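Local coordinates for protein tRNA (cytosine(38)-C(5))-methyltransferase (PDB 6FDF) that methylates carbon 5 of cytosine 38 in the anticodon loop of tRNA(Asp), with S-adenosyl-L-methionine as methyl donor, at residues 110-113 with 118-121; 227-232 with 278-283; 245-250 with 307-312. All coordinates share one frame; numbering follows the deposited sequence.

Interaction 1 of 3, residues 110-113 with 118-121; sequences NVLP and LPEY
Leu112, in the short 3-10 segment that follows helix 103-111, lays one methyl, CD1, against two neighbours on the returning chain. The first is the branch of Leu118, whose CD2 comes to 3.7 Å from Leu112 CD1; the two side chains run across each other at about a right angle, so that methyl meets methyl without the chains lying alongside. The second is the flank of the Pro119 ring, where Pro119 CD sits 3.8 Å from the same Leu112 CD1. With CG turned away from its backbone N (chi1 173°), Leu112 carries its branch forward to both partners. Leu118 CD2 also packs against the backbone, 3.4 Å from Leu112 O, and so fills the angle between that carbonyl and the leucine side chain. The side-chain contact is apolar and small, burying 117 Å² in all, yet Leu112 and Pro119 are both buried. Their surroundings explain why: Trp79 of strand 78-81 touches both residues, while Tyr148 of strand 148-155 touches both leucines and hydrogen-bonds through its OH to Pro119 O. The 3-10 segment takes in 112-113 and runs on past them, and the chain then doubles back into strand 121-127. This is the helix-to-strand turn of the Rossmann-like, class I methyltransferase fold, where a helix packed on the sheet hands the chain back to a strand, here 121-127, which runs parallel to 78-81.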
# COMPACT_ATOMS: atom_id res chain seq x y z
N ASN A 110 6.87 0.82 -22.25
CA ASN A 110 7.17 0.56 -23.65
C ASN A 110 5.91 0.27 -24.47
O ASN A 110 5.88 0.54 -25.67
CB ASN A 110 8.13 -0.63 -23.77
CG ASN A 110 9.58 -0.23 -23.60
OD1 ASN A 110 9.97 0.89 -23.95
ND2 ASN A 110 10.39 -1.14 -23.08
N VAL A 111 4.88 -0.28 -23.84
CA VAL A 111 3.67 -0.64 -24.58
C VAL A 111 2.65 0.50 -24.61
O VAL A 111 1.91 0.63 -25.59
CB VAL A 111 3.08 -1.92 -23.97
CG1 VAL A 111 1.69 -2.18 -24.50
CG2 VAL A 111 4.00 -3.11 -24.23
N LEU A 112 2.62 1.34 -23.58
CA LEU A 112 1.65 2.43 -23.48
C LEU A 112 1.52 3.27 -24.75
O LEU A 112 0.38 3.53 -25.17
CB LEU A 112 2.02 3.31 -22.28
CG LEU A 112 1.24 4.61 -22.08
CD1 LEU A 112 -0.22 4.30 -21.81
CD2 LEU A 112 1.85 5.41 -20.93
N PRO A 113 2.61 3.70 -25.42
CA PRO A 113 2.44 4.55 -26.61
C PRO A 113 1.83 3.83 -27.80
O PRO A 113 1.53 4.48 -28.81
CB PRO A 113 3.88 4.99 -26.94
CG PRO A 113 4.66 4.75 -25.68
CD PRO A 113 4.03 3.55 -25.05
N LEU A 118 -5.22 5.78 -25.30
CA LEU A 118 -4.46 6.05 -24.09
C LEU A 118 -5.41 6.22 -22.91
O LEU A 118 -6.45 6.88 -23.05
CB LEU A 118 -3.61 7.31 -24.26
CG LEU A 118 -2.42 7.27 -25.21
CD1 LEU A 118 -1.90 8.68 -25.44
CD2 LEU A 118 -1.33 6.39 -24.61
N PRO A 119 -5.11 5.64 -21.75
CA PRO A 119 -5.96 5.89 -20.58
C PRO A 119 -5.94 7.36 -20.23
O PRO A 119 -4.91 8.03 -20.34
CB PRO A 119 -5.32 5.03 -19.48
CG PRO A 119 -3.90 4.83 -19.93
CD PRO A 119 -3.96 4.78 -21.43
N GLU A 120 -7.09 7.88 -19.83
CA GLU A 120 -7.15 9.30 -19.49
C GLU A 120 -6.58 9.59 -18.12
O GLU A 120 -6.23 10.74 -17.83
CB GLU A 120 -8.60 9.79 -19.60
CG GLU A 120 -9.09 9.80 -21.04
CD GLU A 120 -10.53 10.26 -21.19
OE1 GLU A 120 -11.18 10.55 -20.16
OE2 GLU A 120 -11.02 10.33 -22.34
N TYR A 121 -6.48 8.57 -17.25
CA TYR A 121 -5.98 8.76 -15.90
C TYR A 121 -5.08 7.59 -15.53
O TYR A 121 -5.40 6.44 -15.81
CB TYR A 121 -7.12 8.87 -14.88
CG TYR A 121 -8.10 9.97 -15.23
CD1 TYR A 121 -9.15 9.74 -16.12
CD2 TYR A 121 -7.96 11.24 -14.70
CE1 TYR A 121 -10.03 10.76 -16.45
CE2 TYR A 121 -8.83 12.26 -15.02
CZ TYR A 121 -9.87 12.01 -15.90
OH TYR A 121 -10.74 13.02 -16.22

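Interaction 2 of 3, residues 227-232 with 278-283; sequences HQFDIV and LRYFTA
Ile231 and Leu278 form the tight part of this contact, and they illustrate how two outer strands of a small sheet can meet through side chains alone. Leu278 CD2 is the methyl that does most of the touching: it lies 3.6 Å from Ile231 CG2 and 3.9 Å from Ile231 CD1, seated between the two arms of the isoleucine, with the side chains at about a right angle. The torsion of Ile231 (chi1 -61°) sets CG2 opposite the backbone N and swings CG1 to the other flank, which gives the methyl two carbons to lean on. Cut back to an alanine, this position would probably leave Leu278 CD2 without either arm to rest against and open a gap beside Thr265 and Phe269, which also touch the isoleucine.

A second close point lies further along, where Val232 CG2 meets the edge of the Phe281 ring, 3.8 Å from Phe281 CZ and near the ring plane. The looser end is aromatic. Phe229 CZ and Tyr280 OH come no nearer than 4.3 Å, and the closest carbons, Phe229 CE1 and Tyr280 CE1, are 4.4 Å apart. A glycerol, probably from the crystallisation liquor, lies beside Phe229, which is nonetheless buried: across this contact its looseness is toward Tyr280.

Strand 256-258 runs between strands 231-232 and 278-279 in the three-stranded sheet, parallel to the first and antiparallel to the second, and Ile256 touches both Phe229 and Tyr280. Leu222 of helix 219-225 packs on Phe229 and Leu278, while helix 265-272 meets Ile231.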
# COMPACT_ATOMS: atom_id res chain seq x y z
N HIS A 227 16.19 -4.78 22.38
CA HIS A 227 16.45 -3.34 22.39
C HIS A 227 16.19 -2.69 21.03
O HIS A 227 16.08 -1.46 20.96
CB HIS A 227 17.88 -3.06 22.85
CG HIS A 227 18.12 -3.37 24.30
ND1 HIS A 227 18.78 -4.50 24.72
CD2 HIS A 227 17.76 -2.71 25.42
CE1 HIS A 227 18.84 -4.52 26.04
NE2 HIS A 227 18.22 -3.44 26.49
N GLN A 228 16.09 -3.47 19.96
CA GLN A 228 15.84 -2.92 18.63
C GLN A 228 14.35 -2.68 18.35
O GLN A 228 14.03 -2.03 17.35
CB GLN A 228 16.44 -3.83 17.56
CG GLN A 228 17.91 -3.53 17.28
CD GLN A 228 18.84 -4.63 17.75
OE1 GLN A 228 18.88 -4.97 18.93
NE2 GLN A 228 19.61 -5.19 16.82
N PHE A 229 13.45 -3.22 19.16
CA PHE A 229 12.03 -2.99 18.95
C PHE A 229 11.67 -1.53 19.21
O PHE A 229 12.20 -0.90 20.13
CB PHE A 229 11.18 -3.87 19.86
CG PHE A 229 11.00 -5.28 19.37
CD1 PHE A 229 10.29 -5.55 18.21
CD2 PHE A 229 11.50 -6.35 20.11
CE1 PHE A 229 10.11 -6.86 17.77
CE2 PHE A 229 11.33 -7.65 19.68
CZ PHE A 229 10.63 -7.90 18.51
N ASP A 230 10.74 -1.01 18.41
CA ASP A 230 10.02 0.22 18.75
C ASP A 230 8.74 -0.18 19.47
O ASP A 230 7.89 -0.87 18.88
CB ASP A 230 9.71 1.04 17.51
CG ASP A 230 8.93 2.31 17.82
OD1 ASP A 230 9.51 3.22 18.44
OD2 ASP A 230 7.73 2.38 17.46
N ILE A 231 8.60 0.23 20.73
CA ILE A 231 7.46 -0.15 21.55
C ILE A 231 6.49 1.02 21.62
O ILE A 231 6.88 2.15 21.95
CB ILE A 231 7.91 -0.56 22.96
CG1 ILE A 231 8.86 -1.77 22.89
CG2 ILE A 231 6.71 -0.87 23.84
CD1 ILE A 231 9.50 -2.12 24.22
N VAL A 232 5.21 0.75 21.33
CA VAL A 232 4.17 1.76 21.44
C VAL A 232 3.11 1.26 22.42
O VAL A 232 3.04 0.08 22.75
CB VAL A 232 3.53 2.09 20.07
CG1 VAL A 232 4.58 2.59 19.08
CG2 VAL A 232 2.78 0.89 19.51
N LEU A 278 4.41 -7.56 25.87
CA LEU A 278 4.57 -7.09 24.51
C LEU A 278 3.98 -8.10 23.54
O LEU A 278 4.26 -9.30 23.64
CB LEU A 278 6.05 -6.87 24.19
CG LEU A 278 6.73 -5.81 25.06
CD1 LEU A 278 8.24 -6.01 25.07
CD2 LEU A 278 6.39 -4.43 24.54
N ARG A 279 3.18 -7.62 22.59
CA ARG A 279 2.62 -8.47 21.55
C ARG A 279 2.76 -7.78 20.20
O ARG A 279 2.87 -6.55 20.11
CB ARG A 279 1.15 -8.80 21.81
CG ARG A 279 0.17 -7.63 21.66
CD ARG A 279 -1.27 -8.17 21.69
NE ARG A 279 -2.32 -7.15 21.71
CZ ARG A 279 -2.83 -6.58 20.62
NH1 ARG A 279 -2.37 -6.90 19.42
NH2 ARG A 279 -3.80 -5.68 20.74
N TYR A 280 2.75 -8.59 19.13
CA TYR A 280 2.61 -8.05 17.79
C TYR A 280 1.19 -7.53 17.59
O TYR A 280 0.24 -8.00 18.23
CB TYR A 280 2.92 -9.12 16.74
CG TYR A 280 4.32 -9.67 16.87
CD1 TYR A 280 5.42 -8.92 16.46
CD2 TYR A 280 4.55 -10.94 17.39
CE1 TYR A 280 6.71 -9.41 16.58
CE2 TYR A 280 5.84 -11.44 17.52
CZ TYR A 280 6.91 -10.68 17.10
OH TYR A 280 8.20 -11.17 17.22
N PHE A 281 1.04 -6.54 16.72
CA PHE A 281 -0.28 -6.23 16.21
C PHE A 281 -0.82 -7.43 15.46
O PHE A 281 -0.08 -8.14 14.78
CB PHE A 281 -0.24 -5.01 15.28
CG PHE A 281 0.05 -3.72 16.00
CD1 PHE A 281 -0.96 -3.05 16.67
CD2 PHE A 281 1.32 -3.17 15.99
CE1 PHE A 281 -0.70 -1.86 17.34
CE2 PHE A 281 1.58 -1.98 16.65
CZ PHE A 281 0.57 -1.33 17.33
N THR A 282 -2.12 -7.68 15.59
CA THR A 282 -2.75 -8.73 14.80
C THR A 282 -2.85 -8.28 13.35
O THR A 282 -2.76 -7.09 13.03
CB THR A 282 -4.14 -9.05 15.34
OG1 THR A 282 -5.04 -8.00 14.99
CG2 THR A 282 -4.11 -9.21 16.85
N ALA A 283 -3.04 -9.24 12.44
CA ALA A 283 -3.19 -8.87 11.04
C ALA A 283 -4.42 -8.00 10.82
O ALA A 283 -4.39 -7.10 9.97
CB ALA A 283 -3.26 -10.12 10.15

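Interaction 3 of 3, residues 245-250 with 307-312; sequences GYTHLV and CMYRLL
A type II beta-turn, Gly245 to His248, in the loop between strands 231-232 and 256-258 packs here on helix 305-313, with an edge-to-face aromatic pair between them. Tyr246 points the edge of its ring obliquely at the face of Tyr309, offset from its centre: the centroids are 5.8 Å apart, the planes 65° apart, and Tyr246 CD2 lies 3.9 Å from Tyr309 CD1. Thr247 adds a CH-pi contact, its CG2 standing over a face of the Tyr309 ring, 4.1 Å from the centroid. The turn itself is drawn together by Gly245 O, which accepts from both His248 N and Leu249 N. It belongs to the part of this C5-methyltransferase that carries the small three-stranded sheet, and both tyrosine hydroxyls tie the contact to that region: Tyr246 OH bonds to Ser255 O and Phe281 N, Tyr309 OH to Phe281 O. In Thr247, chi1 of 74° tucks OG1 back to its neighbour's carbonyl, Tyr246 O, at 2.6 Å, and leaves CG2 to face the ring. That hydroxyl oxygen also sits over the centre of the His248 ring. On the more exposed side, an extended Arg310 brings NH2 to 4.0 Å from His248 NE2, a van der Waals approach and not a bond, with the two planes 20° apart.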
# COMPACT_ATOMS: atom_id res chain seq x y z
N GLY A 245 8.71 -8.35 6.75
CA GLY A 245 9.47 -8.97 7.81
C GLY A 245 8.79 -9.00 9.16
O GLY A 245 9.33 -9.59 10.11
N TYR A 246 7.61 -8.40 9.28
CA TYR A 246 6.97 -8.24 10.58
C TYR A 246 6.62 -9.60 11.18
O TYR A 246 6.08 -10.47 10.50
CB TYR A 246 5.70 -7.38 10.45
CG TYR A 246 5.14 -6.95 11.78
CD1 TYR A 246 5.89 -6.18 12.66
CD2 TYR A 246 3.85 -7.32 12.17
CE1 TYR A 246 5.37 -5.78 13.88
CE2 TYR A 246 3.32 -6.92 13.39
CZ TYR A 246 4.09 -6.15 14.24
OH TYR A 246 3.59 -5.76 15.47
N THR A 247 6.95 -9.76 12.47
CA THR A 247 6.89 -10.96 13.32
C THR A 247 8.06 -11.90 13.06
O THR A 247 8.16 -12.94 13.73
CB THR A 247 5.57 -11.76 13.22
OG1 THR A 247 5.52 -12.50 11.98
CG2 THR A 247 4.37 -10.84 13.31
N HIS A 248 8.99 -11.55 12.16
CA HIS A 248 10.14 -12.39 11.86
C HIS A 248 11.45 -11.64 12.07
O HIS A 248 12.28 -12.07 12.87
CB HIS A 248 10.05 -12.93 10.42
CG HIS A 248 8.73 -13.57 10.11
ND1 HIS A 248 8.32 -14.74 10.70
CD2 HIS A 248 7.74 -13.20 9.27
CE1 HIS A 248 7.13 -15.07 10.24
NE2 HIS A 248 6.75 -14.15 9.37
N LEU A 249 11.64 -10.53 11.36
CA LEU A 249 12.76 -9.64 11.59
C LEU A 249 12.33 -8.56 12.57
O LEU A 249 11.18 -8.12 12.54
CB LEU A 249 13.22 -9.01 10.28
CG LEU A 249 13.81 -9.97 9.25
CD1 LEU A 249 14.15 -9.24 7.96
CD2 LEU A 249 15.04 -10.65 9.82
N VAL A 250 13.25 -8.15 13.44
CA VAL A 250 12.92 -7.19 14.50
C VAL A 250 13.04 -5.77 13.97
O VAL A 250 12.05 -5.03 13.91
CB VAL A 250 13.82 -7.40 15.73
CG1 VAL A 250 13.70 -6.22 16.72
CG2 VAL A 250 13.50 -8.71 16.42
N CYS A 307 0.53 -15.46 6.40
CA CYS A 307 0.66 -14.98 5.03
C CYS A 307 -0.01 -13.62 4.84
O CYS A 307 0.44 -12.82 4.01
CB CYS A 307 0.06 -16.01 4.07
SG CYS A 307 1.02 -17.53 3.97
N MET A 308 -1.06 -13.33 5.62
CA MET A 308 -1.71 -12.02 5.52
C MET A 308 -0.76 -10.90 5.93
O MET A 308 -0.79 -9.82 5.33
CB MET A 308 -2.97 -11.98 6.38
CG MET A 308 -4.18 -12.64 5.75
SD MET A 308 -4.63 -11.97 4.13
CE MET A 308 -4.99 -10.27 4.51
N TYR A 309 0.07 -11.11 6.96
CA TYR A 309 1.06 -10.10 7.31
C TYR A 309 1.94 -9.77 6.12
O TYR A 309 2.30 -8.61 5.90
CB TYR A 309 1.95 -10.57 8.46
CG TYR A 309 1.36 -10.56 9.86
CD1 TYR A 309 1.03 -9.37 10.49
CD2 TYR A 309 1.20 -11.74 10.57
CE1 TYR A 309 0.53 -9.35 11.78
CE2 TYR A 309 0.70 -11.74 11.86
CZ TYR A 309 0.37 -10.54 12.46
OH TYR A 309 -0.11 -10.52 13.75
N ARG A 310 2.31 -10.78 5.33
CA ARG A 310 3.18 -10.53 4.19
C ARG A 310 2.46 -9.75 3.11
O ARG A 310 3.04 -8.85 2.49
CB ARG A 310 3.71 -11.85 3.64
CG ARG A 310 4.40 -12.69 4.70
CD ARG A 310 4.99 -13.97 4.12
NE ARG A 310 5.61 -14.77 5.17
CZ ARG A 310 5.27 -16.02 5.46
NH1 ARG A 310 4.34 -16.64 4.75
NH2 ARG A 310 5.89 -16.67 6.44
N LEU A 311 1.19 -10.09 2.86
CA LEU A 311 0.41 -9.38 1.85
C LEU A 311 0.14 -7.95 2.29
O LEU A 311 0.20 -7.02 1.48
CB LEU A 311 -0.90 -10.13 1.58
CG LEU A 311 -0.76 -11.52 0.97
CD1 LEU A 311 -2.12 -12.22 0.86
CD2 LEU A 311 -0.08 -11.43 -0.39
N LEU A 312 -0.19 -7.76 3.57
CA LEU A 312 -0.44 -6.42 4.09
C LEU A 312 0.82 -5.58 4.07
O LEU A 312 0.77 -4.37 3.79
CB LEU A 312 -1.02 -6.52 5.50
CG LEU A 312 -2.49 -6.95 5.53
CD1 LEU A 312 -2.92 -7.40 6.94
CD2 LEU A 312 -3.39 -5.82 5.03

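In the fold
From the N terminus, interaction 1 comes first and closes the shortest loop, with four residues between its segments; it joins the C-terminal part of helix 103-111 and the 3-10 segment after it to the approach to strand 121-127 in the large sheet. The other two open only after that loop is complete and lie on the opposite side of the chain's centre. Their segments alternate: 227-232, then 245-250, then 278-283, then 307-312, so interactions 2 and 3 cross along the chain. Their centres are about 12 Å apart, whereas interaction 1 is about 43 Å and 34 Å, centre to centre, from interactions 2 and 3. Residues 278-283 also touch both segments of interaction 3, binding the small sheet, its loop and helix 305-313 into one unit.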